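Local coordinates for protein leucine aminopeptidase (Fimbriiglobus ruber, PDB 7D1B) that probably cyclises N-terminal glutaminyl residues of peptides, as a zinc-dependent glutaminyl cyclase built on the M28 aminopeptidase fold, at residues A[53-58]-A[316-321]; A[129-134]-A[181-186]; A[153-158]-A[231-236]; A[235-240]-A[300-305]; A[266-271]-A[323-328]. One frame throughout, in Å; residues are numbered along the deposited sequence.

Contacts 2 and 3 lie deepest, their centres about 7 and 6 Å from the centre of the chain; contacts 4 and 5 are farther out but still buried, and contact 1 is partly buried. Contact 2 joins neighbouring strands by backbone hydrogen bonds; contact 3 joins helix 153-167 to the chain running on from strand 225-232, beside the zinc ion, and His130 of the one bonds Asp155 of the other. Contacts 3 and 4 share Phe235 and Ala236, and contact 4 is built on a buried histidine-carboxylate pair. Contacts 1 and 5 both use helix 320-336: contact 1 is purely van der Waals across its segments, while contact 5 adds water bridges to a carboxylate.

Contact 1 of 5, residues A[53-58]-A[316-321]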
# COMPACT_ATOMS: atom_id res chain seq x y z
N ARG A 53 -14.38 -11.53 3.40
CA ARG A 53 -13.41 -12.00 2.43
C ARG A 53 -12.12 -11.20 2.52
O ARG A 53 -11.02 -11.76 2.45
CB ARG A 53 -14.03 -11.96 1.03
CG ARG A 53 -13.14 -12.58 -0.03
CD ARG A 53 -13.88 -12.81 -1.34
NE ARG A 53 -14.39 -11.54 -1.86
CZ ARG A 53 -15.21 -11.43 -2.89
NH1 ARG A 53 -15.64 -12.52 -3.52
NH2 ARG A 53 -15.62 -10.24 -3.29
N ALA A 54 -12.24 -9.88 2.69
CA ALA A 54 -11.05 -9.05 2.82
C ALA A 54 -10.20 -9.48 4.01
O ALA A 54 -8.96 -9.59 3.91
CB ALA A 54 -11.47 -7.58 2.93
N VAL A 55 -10.84 -9.73 5.17
CA VAL A 55 -10.08 -10.19 6.33
C VAL A 55 -9.48 -11.57 6.07
O VAL A 55 -8.35 -11.86 6.49
CB VAL A 55 -10.94 -10.16 7.60
CG1 VAL A 55 -10.22 -10.82 8.75
CG2 VAL A 55 -11.30 -8.73 7.94
N LYS A 56 -10.23 -12.44 5.39
CA LYS A 56 -9.71 -13.77 5.05
C LYS A 56 -8.44 -13.66 4.23
O LYS A 56 -7.52 -14.47 4.39
CB LYS A 56 -10.77 -14.58 4.31
CG LYS A 56 -10.31 -15.95 3.80
CD LYS A 56 -11.37 -16.62 2.91
CE LYS A 56 -11.41 -15.98 1.52
NZ LYS A 56 -12.42 -16.58 0.60
N TYR A 57 -8.36 -12.68 3.33
CA TYR A 57 -7.13 -12.51 2.56
C TYR A 57 -5.97 -12.06 3.45
O TYR A 57 -4.83 -12.49 3.24
CB TYR A 57 -7.35 -11.55 1.38
CG TYR A 57 -8.22 -12.11 0.29
CD1 TYR A 57 -8.14 -13.45 -0.07
CD2 TYR A 57 -9.12 -11.30 -0.39
CE1 TYR A 57 -8.92 -13.96 -1.08
CE2 TYR A 57 -9.91 -11.80 -1.41
CZ TYR A 57 -9.82 -13.14 -1.74
OH TYR A 57 -10.61 -13.66 -2.75
N VAL A 58 -6.23 -11.20 4.45
CA VAL A 58 -5.17 -10.90 5.42
C VAL A 58 -4.69 -12.18 6.09
O VAL A 58 -3.48 -12.43 6.22
CB VAL A 58 -5.62 -9.87 6.47
CG1 VAL A 58 -4.48 -9.65 7.47
CG2 VAL A 58 -6.03 -8.56 5.83
N ASP A 316 -6.35 -10.61 13.74
CA ASP A 316 -7.48 -10.23 14.58
C ASP A 316 -7.54 -8.73 14.86
O ASP A 316 -8.55 -8.26 15.38
CB ASP A 316 -7.39 -10.96 15.91
CG ASP A 316 -6.08 -10.73 16.58
OD1 ASP A 316 -5.09 -11.39 16.18
OD2 ASP A 316 -6.01 -9.86 17.45
N LYS A 317 -6.50 -7.98 14.49
CA LYS A 317 -6.55 -6.53 14.63
C LYS A 317 -7.20 -5.84 13.44
O LYS A 317 -7.41 -4.62 13.48
CB LYS A 317 -5.14 -5.96 14.82
CG LYS A 317 -4.34 -6.60 15.95
CD LYS A 317 -5.08 -6.54 17.30
CE LYS A 317 -4.22 -7.07 18.45
NZ LYS A 317 -3.78 -8.47 18.21
N ILE A 318 -7.49 -6.57 12.38
CA ILE A 318 -8.02 -5.97 11.16
C ILE A 318 -9.54 -5.89 11.24
O ILE A 318 -10.20 -6.86 11.63
CB ILE A 318 -7.60 -6.80 9.94
CG1 ILE A 318 -6.08 -6.96 9.89
CG2 ILE A 318 -8.16 -6.17 8.66
CD1 ILE A 318 -5.30 -5.64 9.90
N SER A 319 -10.10 -4.75 10.87
CA SER A 319 -11.54 -4.58 10.76
C SER A 319 -11.96 -4.71 9.29
O SER A 319 -11.53 -3.91 8.45
CB SER A 319 -11.94 -3.21 11.30
OG SER A 319 -13.22 -2.86 10.81
N GLY A 320 -12.82 -5.68 8.99
CA GLY A 320 -13.33 -5.79 7.63
C GLY A 320 -14.10 -4.56 7.19
O GLY A 320 -14.01 -4.15 6.03
N LYS A 321 -14.87 -3.96 8.10
CA LYS A 321 -15.60 -2.75 7.76
C LYS A 321 -14.65 -1.61 7.41
O LYS A 321 -14.88 -0.86 6.46
CB LYS A 321 -16.52 -2.33 8.91
CG LYS A 321 -16.98 -0.86 8.84
CD LYS A 321 -18.13 -0.51 7.90
CE LYS A 321 -18.44 0.98 8.05
NZ LYS A 321 -19.10 1.53 6.85
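The N-terminal end of helix 320-336 meets the flank of helix 51-63 here, and the join is made by van der Waals contact, methyl groups against each other and against the Gly320 backbone. Val55 places its CG2 methyl against the first turn of the later helix, 3.6 Å from Gly320 N. Gly320 CA lies equally near that methyl, and a side chain at Gly320 would run into Val55 CG2; the glycine thus lets the two backbones approach to 5.6 Å between the CA atoms of Val55 and Gly320. With CG1 anti to the backbone N (chi1 172°), Val55 has CG2 beside that N and turned to the partner segment.

Ile318 serves two valines with two separate branches. Its CG2 touches Val55 CG2 at 4.1 Å, and its CG1 lies 4.0 Å from Val58 CG1, the side chains of Val58 and Ile318 crossing obliquely. Ser319, at the N-cap of helix 320-336, turns away from helix 51-63 and gives its OG to the backbone N of Gln322.

Met323 on helix 320-336 packs against Ala54, Val58 and Ile318. Val58 also touches Ala161 and Ile318 touches Asn154, both on helix 153-167, while Ser319 is tied by a backbone hydrogen bond to Ala236 in the loop after strand 225-232.

Contact 2 of 5, residues A[129-134]-A[181-186]; sequences SHYDTR and FVLFDG
Val182 continues the parallel pairing of strands 123-130 and 178-184, neighbours in the central mixed sheet of the M28 fold: its O accepts from Ser129 N at 3.1 Å, nearly along the C=O axis. Leu183 pairs with Ser129 and lays its CB over the centre of the Tyr131 ring, 3.9 Å from the centroid and 11° off the ring normal, a CH-pi contact in which the two side chains cross at about a right angle. Its CD2 reaches Ser129 CB at 4.1 Å.

Phe184, paired with His130 at the strand end next to zinc ligand Asp155, donates its N to Ser129 O at 2.9 Å, and its O receives Tyr131 N at 3.0 Å. The same carbonyl O lies at the edge of the Tyr131 ring, in its plane, as does Asp185 N. Asp185 sets OD1 against Asp132 CB at 3.4 Å and also bonds Ser69 through that oxygen. Gly186, at positive phi, brings its N to 3.3 Å from Asp132 CG, which a chi1 of 66° sets between its own backbone N and carbonyl carbon.

Asp132 OD1 accepts from His130 ND1 at 2.8 Å, lying in the imidazole plane but met from above the carboxylate plane, and takes Glu187 N as well. An alanine here would probably leave His130 ND1 without its carboxylate and the ring freer to turn, although NE2 would still have Asp155 as partner.

Tyr131 packs on Met74 and Leu81 of helix 72-87, and Ser129 and Leu183 on Met163 of helix 153-167. Strand 108-117 flanks 178-184, with Leu113 bonded to Leu183.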
# COMPACT_ATOMS: atom_id res chain seq x y z
N SER A 129 1.07 -0.36 -1.98
CA SER A 129 1.32 -0.85 -0.63
C SER A 129 2.67 -1.53 -0.68
O SER A 129 3.04 -2.05 -1.73
CB SER A 129 0.26 -1.90 -0.27
OG SER A 129 0.46 -2.44 1.02
N HIS A 130 3.39 -1.58 0.45
CA HIS A 130 4.50 -2.52 0.50
C HIS A 130 3.97 -3.92 0.76
O HIS A 130 2.82 -4.09 1.18
CB HIS A 130 5.62 -2.08 1.47
CG HIS A 130 5.40 -2.46 2.91
ND1 HIS A 130 6.17 -3.42 3.54
CD2 HIS A 130 4.58 -1.95 3.86
CE1 HIS A 130 5.81 -3.50 4.81
NE2 HIS A 130 4.85 -2.62 5.03
N TYR A 131 4.79 -4.93 0.49
CA TYR A 131 4.37 -6.29 0.80
C TYR A 131 5.49 -7.15 1.38
O TYR A 131 5.23 -8.31 1.72
CB TYR A 131 3.64 -6.99 -0.37
CG TYR A 131 4.46 -7.46 -1.56
CD1 TYR A 131 5.62 -6.81 -2.00
CD2 TYR A 131 4.03 -8.55 -2.28
CE1 TYR A 131 6.33 -7.28 -3.12
CE2 TYR A 131 4.72 -9.02 -3.39
CZ TYR A 131 5.87 -8.38 -3.80
OH TYR A 131 6.53 -8.88 -4.90
N ASP A 132 6.70 -6.63 1.53
CA ASP A 132 7.68 -7.31 2.37
C ASP A 132 7.28 -7.13 3.83
O ASP A 132 6.61 -6.16 4.19
CB ASP A 132 9.08 -6.77 2.12
CG ASP A 132 9.23 -5.31 2.55
OD1 ASP A 132 8.40 -4.45 2.14
OD2 ASP A 132 10.21 -5.01 3.28
N THR A 133 7.69 -8.05 4.68
CA THR A 133 7.45 -7.89 6.11
C THR A 133 8.76 -7.63 6.82
O THR A 133 9.81 -8.20 6.46
CB THR A 133 6.68 -9.07 6.73
OG1 THR A 133 7.41 -10.30 6.58
CG2 THR A 133 5.30 -9.21 6.08
N ARG A 134 8.71 -6.78 7.83
CA ARG A 134 9.91 -6.42 8.57
C ARG A 134 10.50 -7.66 9.24
O ARG A 134 9.75 -8.51 9.75
CB ARG A 134 9.53 -5.41 9.64
CG ARG A 134 10.70 -4.64 10.20
CD ARG A 134 10.22 -3.63 11.25
NE ARG A 134 11.33 -2.92 11.84
CZ ARG A 134 11.77 -1.72 11.47
NH1 ARG A 134 12.84 -1.21 12.08
NH2 ARG A 134 11.19 -1.04 10.49
N PHE A 181 -2.29 -1.51 -9.51
CA PHE A 181 -2.01 -1.94 -8.15
C PHE A 181 -0.52 -2.23 -8.09
O PHE A 181 -0.03 -3.09 -8.85
CB PHE A 181 -2.77 -3.22 -7.83
CG PHE A 181 -4.27 -3.08 -7.71
CD1 PHE A 181 -4.94 -1.87 -7.86
CD2 PHE A 181 -5.03 -4.22 -7.41
CE1 PHE A 181 -6.35 -1.79 -7.71
CE2 PHE A 181 -6.42 -4.14 -7.25
CZ PHE A 181 -7.07 -2.94 -7.40
N VAL A 182 0.22 -1.52 -7.25
CA VAL A 182 1.66 -1.68 -7.19
C VAL A 182 2.03 -2.14 -5.78
O VAL A 182 1.69 -1.47 -4.79
CB VAL A 182 2.40 -0.38 -7.57
CG1 VAL A 182 3.91 -0.59 -7.50
CG2 VAL A 182 1.95 0.10 -8.96
N LEU A 183 2.72 -3.27 -5.71
CA LEU A 183 3.22 -3.83 -4.45
C LEU A 183 4.73 -3.65 -4.41
O LEU A 183 5.46 -4.21 -5.25
CB LEU A 183 2.83 -5.30 -4.34
CG LEU A 183 1.31 -5.43 -4.13
CD1 LEU A 183 0.85 -6.80 -4.53
CD2 LEU A 183 0.96 -5.12 -2.70
N PHE A 184 5.19 -2.84 -3.46
CA PHE A 184 6.62 -2.55 -3.31
C PHE A 184 7.30 -3.57 -2.41
O PHE A 184 6.88 -3.78 -1.26
CB PHE A 184 6.82 -1.18 -2.68
CG PHE A 184 6.23 -0.03 -3.45
CD1 PHE A 184 6.57 0.21 -4.79
CD2 PHE A 184 5.31 0.82 -2.84
CE1 PHE A 184 6.02 1.29 -5.47
CE2 PHE A 184 4.78 1.90 -3.53
CZ PHE A 184 5.13 2.13 -4.84
N ASP A 185 8.37 -4.17 -2.92
CA ASP A 185 9.25 -4.96 -2.07
C ASP A 185 10.17 -4.02 -1.28
O ASP A 185 10.31 -2.83 -1.58
CB ASP A 185 10.08 -5.89 -2.95
CG ASP A 185 10.54 -7.17 -2.24
OD1 ASP A 185 10.50 -7.26 -0.98
OD2 ASP A 185 10.95 -8.10 -2.97
N GLY A 186 10.80 -4.58 -0.26
CA GLY A 186 11.94 -3.93 0.36
C GLY A 186 11.64 -2.58 0.98
O GLY A 186 12.53 -1.72 1.05

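Contact 3 of 5, residues A[153-158]-A[231-236]. With ZN (zinc ion), chain B.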
# COMPACT_ATOMS: atom_id res chain seq x y z
N ALA A 153 0.33 -7.82 10.16
CA ALA A 153 -0.98 -7.91 9.50
C ALA A 153 -1.47 -6.57 8.96
O ALA A 153 -2.02 -6.51 7.86
CB ALA A 153 -2.02 -8.46 10.46
N ASN A 154 -1.31 -5.49 9.72
CA ASN A 154 -1.79 -4.17 9.32
C ASN A 154 -0.73 -3.36 8.60
O ASN A 154 -0.91 -2.16 8.40
CB ASN A 154 -2.28 -3.42 10.56
CG ASN A 154 -3.15 -2.21 10.24
OD1 ASN A 154 -3.92 -2.21 9.26
ND2 ASN A 154 -3.06 -1.18 11.07
N ASP A 155 0.38 -3.97 8.22
CA ASP A 155 1.57 -3.24 7.80
C ASP A 155 2.04 -3.90 6.51
O ASP A 155 2.74 -4.91 6.53
CB ASP A 155 2.56 -3.31 8.95
CG ASP A 155 3.82 -2.50 8.73
OD1 ASP A 155 4.08 -2.03 7.60
OD2 ASP A 155 4.60 -2.36 9.72
N GLY A 156 1.60 -3.34 5.38
CA GLY A 156 1.78 -3.96 4.08
C GLY A 156 0.74 -5.01 3.78
O GLY A 156 0.02 -4.92 2.78
N THR A 157 0.62 -6.01 4.66
CA THR A 157 -0.23 -7.16 4.39
C THR A 157 -1.65 -6.71 4.09
O THR A 157 -2.27 -7.18 3.13
CB THR A 157 -0.22 -8.12 5.58
OG1 THR A 157 1.13 -8.33 6.00
CG2 THR A 157 -0.83 -9.44 5.17
N ALA A 158 -2.20 -5.83 4.92
CA ALA A 158 -3.60 -5.44 4.74
C ALA A 158 -3.81 -4.70 3.43
O ALA A 158 -4.89 -4.80 2.84
CB ALA A 158 -4.09 -4.60 5.92
N LEU A 231 -1.02 5.42 -1.38
CA LEU A 231 -0.34 4.39 -0.62
C LEU A 231 -1.20 4.02 0.58
O LEU A 231 -1.69 4.90 1.29
CB LEU A 231 1.01 4.93 -0.15
CG LEU A 231 1.76 4.03 0.82
CD1 LEU A 231 2.20 2.72 0.14
CD2 LEU A 231 2.97 4.75 1.39
N LEU A 232 -1.38 2.73 0.78
CA LEU A 232 -2.12 2.21 1.93
C LEU A 232 -1.11 1.69 2.94
O LEU A 232 -0.33 0.81 2.61
CB LEU A 232 -2.97 1.04 1.47
CG LEU A 232 -4.02 1.37 0.41
CD1 LEU A 232 -4.63 0.07 -0.13
CD2 LEU A 232 -5.08 2.32 0.97
N ASP A 233 -1.15 2.20 4.18
CA ASP A 233 -0.22 1.70 5.19
C ASP A 233 -0.83 1.90 6.58
O ASP A 233 -1.26 3.02 6.89
CB ASP A 233 1.09 2.51 5.10
CG ASP A 233 2.28 1.80 5.75
OD1 ASP A 233 2.13 0.64 6.23
OD2 ASP A 233 3.40 2.38 5.79
N LEU A 234 -0.88 0.87 7.41
CA LEU A 234 -1.38 1.00 8.78
C LEU A 234 -2.77 1.64 8.80
O LEU A 234 -3.01 2.62 9.52
CB LEU A 234 -0.41 1.76 9.68
CG LEU A 234 1.06 1.39 9.63
CD1 LEU A 234 1.84 2.32 10.53
CD2 LEU A 234 1.28 -0.03 10.04
N PHE A 235 -3.69 1.06 8.03
CA PHE A 235 -4.96 1.73 7.73
C PHE A 235 -6.18 0.90 8.07
O PHE A 235 -7.29 1.42 7.94
CB PHE A 235 -5.04 2.07 6.23
CG PHE A 235 -5.22 0.87 5.36
CD1 PHE A 235 -4.12 0.14 4.93
CD2 PHE A 235 -6.48 0.43 5.00
CE1 PHE A 235 -4.28 -1.02 4.19
CE2 PHE A 235 -6.65 -0.73 4.25
CZ PHE A 235 -5.54 -1.45 3.83
N ALA A 236 -6.02 -0.37 8.44
CA ALA A 236 -7.13 -1.31 8.41
C ALA A 236 -7.64 -1.71 9.78
O ALA A 236 -8.53 -2.56 9.87
CB ALA A 236 -6.73 -2.56 7.61
ZN ZN B . 6.30 -1.45 9.36
O HOH W 1 5.71 0.57 9.20
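Asn154 overlaps the backbone of Leu234 to Ala236 with its amide group. A chi1 of -164° sets CG anti to the backbone N, beside that backbone. OD1 accepts from Ala236 N at 2.9 Å, in the carbonyl plane and on a lone pair. ND2 packs at 3.6 Å from Leu234 CA and bonds His237 ND1 beyond the segment. The backbone O of Asn154 takes a weak bond from Leu234 N.

Leu234 runs beside Asp155, pointing the same way, and rests CD2 3.7 Å from Asp155 CB. Further along the helix, Ala158 CB meets Ala236 CB at 3.7 Å, and Ala158 O approaches the edge of the Phe235 ring.

Asp155 OD2 binds the zinc ion at 2.0 Å, and Glu188, His309 and a water complete the site, as in single-zinc glutaminyl cyclases. Its other oxygen, OD1, accepts from His130 NE2, which makes His130 a second-shell residue that orients the ligand.

Asp155 OD1 also lies 3.6 Å from Asp233 OD1, the carboxylate planes 48° apart, and Asp233 OD2 is in turn close to Asp285 OD2. Three carboxylates thus gather beside the zinc ion, which is consistent with a carboxylic-acid network of the kind linked to glutaminyl cyclase activity.

Contact 4 of 5, residues A[235-240]-A[300-305]; sequences FAHDGA and VIDFDY
His237 leaves the loop with CB 3.8 Å from Tyr305 CE1 and turns its ring between two covers. Its chi1 of 49° sets CG between the backbone N and the carbonyl carbon, where it meets Tyr305 CD1 at 3.6 Å. That same tyrosine atom lies over one face of the imidazole, toward the rim, while Ala240 CB occupies the opposite face; the ring planes of His237 and Tyr305 are inclined by 39°. ND1, engaged by Asn154, passes near Tyr305 CD1. Next to ND1, CE1 meets Asp302 CB at the ring edge, 3.5 Å away.

At the tip, NE2 donates to Asp302 OD2 at 2.9 Å, with an N-H...O angle of 164°. The oxygen is in the imidazole plane, yet the donor stands above the carboxylate plane. OD2 also takes Arg241 N, and OD1 accepts from Asp304 N at 3.0 Å.

Farther back, Phe235 CB rests 3.7 Å from Val300 O. The OD1 bond makes an Asx turn within the type I turn Asp302 to Tyr305, and His237 to Ala240 form a type II turn. The arrangement is a buried His-carboxylate pair joining two loops that follow neighbouring parallel strands, 225-232 and 297-300, of the M28 sheet.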
# COMPACT_ATOMS: atom_id res chain seq x y z
N PHE A 235 -3.69 1.06 8.03
CA PHE A 235 -4.96 1.73 7.73
C PHE A 235 -6.18 0.90 8.07
O PHE A 235 -7.29 1.42 7.94
CB PHE A 235 -5.04 2.07 6.23
CG PHE A 235 -5.22 0.87 5.36
CD1 PHE A 235 -4.12 0.14 4.93
CD2 PHE A 235 -6.48 0.43 5.00
CE1 PHE A 235 -4.28 -1.02 4.19
CE2 PHE A 235 -6.65 -0.73 4.25
CZ PHE A 235 -5.54 -1.45 3.83
N ALA A 236 -6.02 -0.37 8.44
CA ALA A 236 -7.13 -1.31 8.41
C ALA A 236 -7.64 -1.71 9.78
O ALA A 236 -8.53 -2.56 9.87
CB ALA A 236 -6.73 -2.56 7.61
N HIS A 237 -7.10 -1.12 10.84
CA HIS A 237 -7.52 -1.46 12.20
C HIS A 237 -8.85 -0.80 12.55
O HIS A 237 -9.29 0.20 11.95
CB HIS A 237 -6.44 -1.08 13.21
CG HIS A 237 -5.91 0.31 13.04
ND1 HIS A 237 -5.14 0.68 11.96
CD2 HIS A 237 -6.01 1.40 13.83
CE1 HIS A 237 -4.79 1.95 12.10
NE2 HIS A 237 -5.31 2.41 13.22
N ASP A 238 -9.50 -1.38 13.56
CA ASP A 238 -10.80 -0.92 14.02
C ASP A 238 -10.68 0.49 14.61
O ASP A 238 -9.89 0.72 15.52
CB ASP A 238 -11.25 -1.90 15.11
CG ASP A 238 -12.67 -1.68 15.57
OD1 ASP A 238 -13.47 -1.04 14.86
OD2 ASP A 238 -13.00 -2.21 16.65
N GLY A 239 -11.47 1.43 14.10
CA GLY A 239 -11.42 2.77 14.65
C GLY A 239 -10.22 3.57 14.20
O GLY A 239 -9.88 4.57 14.84
N ALA A 240 -9.59 3.18 13.09
CA ALA A 240 -8.42 3.89 12.60
C ALA A 240 -8.71 5.38 12.42
O ALA A 240 -9.83 5.78 12.06
CB ALA A 240 -7.99 3.31 11.25
N VAL A 300 -2.28 6.99 3.04
CA VAL A 300 -3.50 6.74 3.81
C VAL A 300 -3.05 5.84 4.95
O VAL A 300 -2.78 4.64 4.76
CB VAL A 300 -4.58 6.11 2.92
CG1 VAL A 300 -5.75 5.62 3.77
CG2 VAL A 300 -5.04 7.15 1.91
N ILE A 301 -2.93 6.43 6.15
CA ILE A 301 -2.19 5.84 7.26
C ILE A 301 -2.75 6.37 8.56
O ILE A 301 -3.15 7.54 8.66
CB ILE A 301 -0.68 6.18 7.12
CG1 ILE A 301 0.16 5.57 8.26
CG2 ILE A 301 -0.44 7.70 7.01
CD1 ILE A 301 1.66 5.60 7.99
N ASP A 302 -2.74 5.52 9.59
CA ASP A 302 -2.87 5.97 10.98
C ASP A 302 -1.58 5.56 11.68
O ASP A 302 -1.43 4.41 12.11
CB ASP A 302 -4.09 5.36 11.66
CG ASP A 302 -4.20 5.74 13.12
OD1 ASP A 302 -3.35 6.53 13.62
OD2 ASP A 302 -5.17 5.25 13.75
N PHE A 303 -0.65 6.51 11.80
CA PHE A 303 0.65 6.16 12.33
C PHE A 303 0.62 5.92 13.83
O PHE A 303 1.64 5.51 14.39
CB PHE A 303 1.66 7.25 11.93
CG PHE A 303 3.13 6.83 12.02
CD1 PHE A 303 3.56 5.52 11.78
CD2 PHE A 303 4.08 7.78 12.34
CE1 PHE A 303 4.91 5.18 11.86
CE2 PHE A 303 5.43 7.45 12.42
CZ PHE A 303 5.84 6.15 12.17
N ASP A 304 -0.52 6.15 14.48
CA ASP A 304 -0.67 5.80 15.89
C ASP A 304 -1.19 4.39 16.12
O ASP A 304 -1.48 4.02 17.27
CB ASP A 304 -1.54 6.84 16.60
CG ASP A 304 -0.89 8.20 16.64
OD1 ASP A 304 0.35 8.27 16.84
OD2 ASP A 304 -1.61 9.21 16.46
N TYR A 305 -1.28 3.57 15.08
CA TYR A 305 -1.67 2.18 15.24
C TYR A 305 -0.94 1.56 16.43
O TYR A 305 0.30 1.57 16.49
CB TYR A 305 -1.29 1.42 13.98
CG TYR A 305 -1.53 -0.07 14.02
CD1 TYR A 305 -2.73 -0.60 14.49
CD2 TYR A 305 -0.55 -0.96 13.58
CE1 TYR A 305 -2.96 -1.98 14.49
CE2 TYR A 305 -0.76 -2.33 13.58
CZ TYR A 305 -1.97 -2.83 14.03
OH TYR A 305 -2.22 -4.19 14.01

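Contact 5 of 5, residues A[266-271]-A[323-328]; sequences VGAKSF and MVDVGN
A chi1 of -82° sets Asp325 CG anti to its own carbonyl carbon, on the side of helix 320-336 that faces the loop 266-271, and a chi1 of -71° puts Phe271 CG beside its backbone N, carrying a ring whose far end meets Val326 CG2. Asp325 CB meets Ala268 CB at 3.8 Å, and its OD2 lies 3.7 Å from Ala268 CA. The CA atoms of Ala268 and Asp325 are 5.2 Å apart, the closest CA pair across the two segments.

Two waters fill the polar part of the join. One donates to Asp325 OD2 at 2.7 Å and accepts from Lys269 N; the other donates to the same oxygen and accepts from Ser270 N. OD2 thus serves two successive backbone N-H groups indirectly, while OD1 forms a salt bridge with Lys321 one turn earlier in the helix.

The loop leaves helix 253-266 through Gly267, whose positive phi ends the helical run, and then makes a type I turn from Ala268 to Phe271 that leads into strand 271-272. The contact therefore seats a helix-to-strand connection on the face of helix 320-336, away from the zinc site. An alanine in place of Asp325 would probably leave both waters without their shared acceptor and Lys321 without its charged mate, though the CB packing on Ala268 would remain.

Beyond the turn, Phe271 crosses Val326 at about a right angle, with CE1 4.0 Å from Val326 CG2. Trp260 packs edge-to-face with Phe271, and Leu242 of strand 242-244 touches both Phe271 and Val326.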
# COMPACT_ATOMS: atom_id res chain seq x y z
N VAL A 266 -19.01 8.71 1.06
CA VAL A 266 -19.32 7.31 1.29
C VAL A 266 -19.49 6.98 2.75
O VAL A 266 -19.93 5.87 3.07
CB VAL A 266 -18.38 6.34 0.55
CG1 VAL A 266 -18.38 6.66 -0.94
CG2 VAL A 266 -17.01 6.45 1.15
N GLY A 267 -19.23 7.91 3.66
CA GLY A 267 -19.40 7.64 5.08
C GLY A 267 -18.23 6.90 5.70
O GLY A 267 -18.41 6.21 6.70
N ALA A 268 -17.02 7.05 5.15
CA ALA A 268 -15.83 6.41 5.71
C ALA A 268 -15.31 7.32 6.80
O ALA A 268 -14.55 8.27 6.55
CB ALA A 268 -14.80 6.19 4.61
N LYS A 269 -15.74 7.06 8.04
CA LYS A 269 -15.50 7.98 9.15
C LYS A 269 -14.05 8.01 9.60
O LYS A 269 -13.65 8.93 10.31
CB LYS A 269 -16.39 7.60 10.33
CG LYS A 269 -17.88 7.60 10.04
CD LYS A 269 -18.36 9.04 9.88
CE LYS A 269 -19.82 9.15 9.45
NZ LYS A 269 -20.74 8.56 10.44
N SER A 270 -13.24 7.03 9.18
CA SER A 270 -11.83 7.06 9.56
C SER A 270 -11.06 8.21 8.92
O SER A 270 -10.01 8.59 9.44
CB SER A 270 -11.15 5.73 9.20
OG SER A 270 -11.17 5.49 7.80
N PHE A 271 -11.52 8.76 7.79
CA PHE A 271 -10.79 9.84 7.12
C PHE A 271 -11.14 11.15 7.83
O PHE A 271 -12.28 11.62 7.74
CB PHE A 271 -11.16 9.93 5.65
CG PHE A 271 -10.63 8.79 4.81
CD1 PHE A 271 -11.27 7.53 4.79
CD2 PHE A 271 -9.47 8.95 4.04
CE1 PHE A 271 -10.78 6.50 4.02
CE2 PHE A 271 -8.98 7.90 3.27
CZ PHE A 271 -9.63 6.67 3.28
N MET A 323 -11.65 -1.99 6.15
CA MET A 323 -11.12 -2.31 4.83
C MET A 323 -12.10 -1.92 3.73
O MET A 323 -11.71 -1.35 2.71
CB MET A 323 -10.79 -3.80 4.74
CG MET A 323 -9.68 -4.20 5.65
SD MET A 323 -9.01 -5.83 5.42
CE MET A 323 -8.19 -5.74 3.83
N VAL A 324 -13.38 -2.24 3.92
CA VAL A 324 -14.40 -1.92 2.92
C VAL A 324 -14.52 -0.41 2.74
O VAL A 324 -14.64 0.08 1.61
CB VAL A 324 -15.75 -2.56 3.31
CG1 VAL A 324 -16.91 -1.93 2.53
CG2 VAL A 324 -15.71 -4.08 3.12
N ASP A 325 -14.51 0.34 3.84
CA ASP A 325 -14.59 1.80 3.74
C ASP A 325 -13.44 2.35 2.90
O ASP A 325 -13.65 3.17 2.00
CB ASP A 325 -14.53 2.44 5.13
CG ASP A 325 -15.83 2.44 5.87
OD1 ASP A 325 -16.87 1.99 5.35
OD2 ASP A 325 -15.80 2.90 7.02
N VAL A 326 -12.21 1.92 3.20
CA VAL A 326 -11.07 2.41 2.43
C VAL A 326 -11.17 1.97 0.97
O VAL A 326 -10.90 2.76 0.05
CB VAL A 326 -9.75 2.01 3.10
CG1 VAL A 326 -8.55 2.36 2.23
CG2 VAL A 326 -9.64 2.70 4.47
N GLY A 327 -11.60 0.73 0.73
CA GLY A 327 -11.79 0.28 -0.64
C GLY A 327 -12.79 1.11 -1.41
O GLY A 327 -12.57 1.46 -2.57
N ASN A 328 -13.91 1.46 -0.77
CA ASN A 328 -14.90 2.28 -1.45
C ASN A 328 -14.39 3.68 -1.70
O ASN A 328 -14.72 4.27 -2.73
CB ASN A 328 -16.19 2.27 -0.66
CG ASN A 328 -17.04 1.06 -1.01
OD1 ASN A 328 -17.17 0.69 -2.19
ND2 ASN A 328 -17.69 0.49 -0.03
O HOH W 2 -16.74 4.50 8.98
O HOH W 3 -13.61 4.27 7.92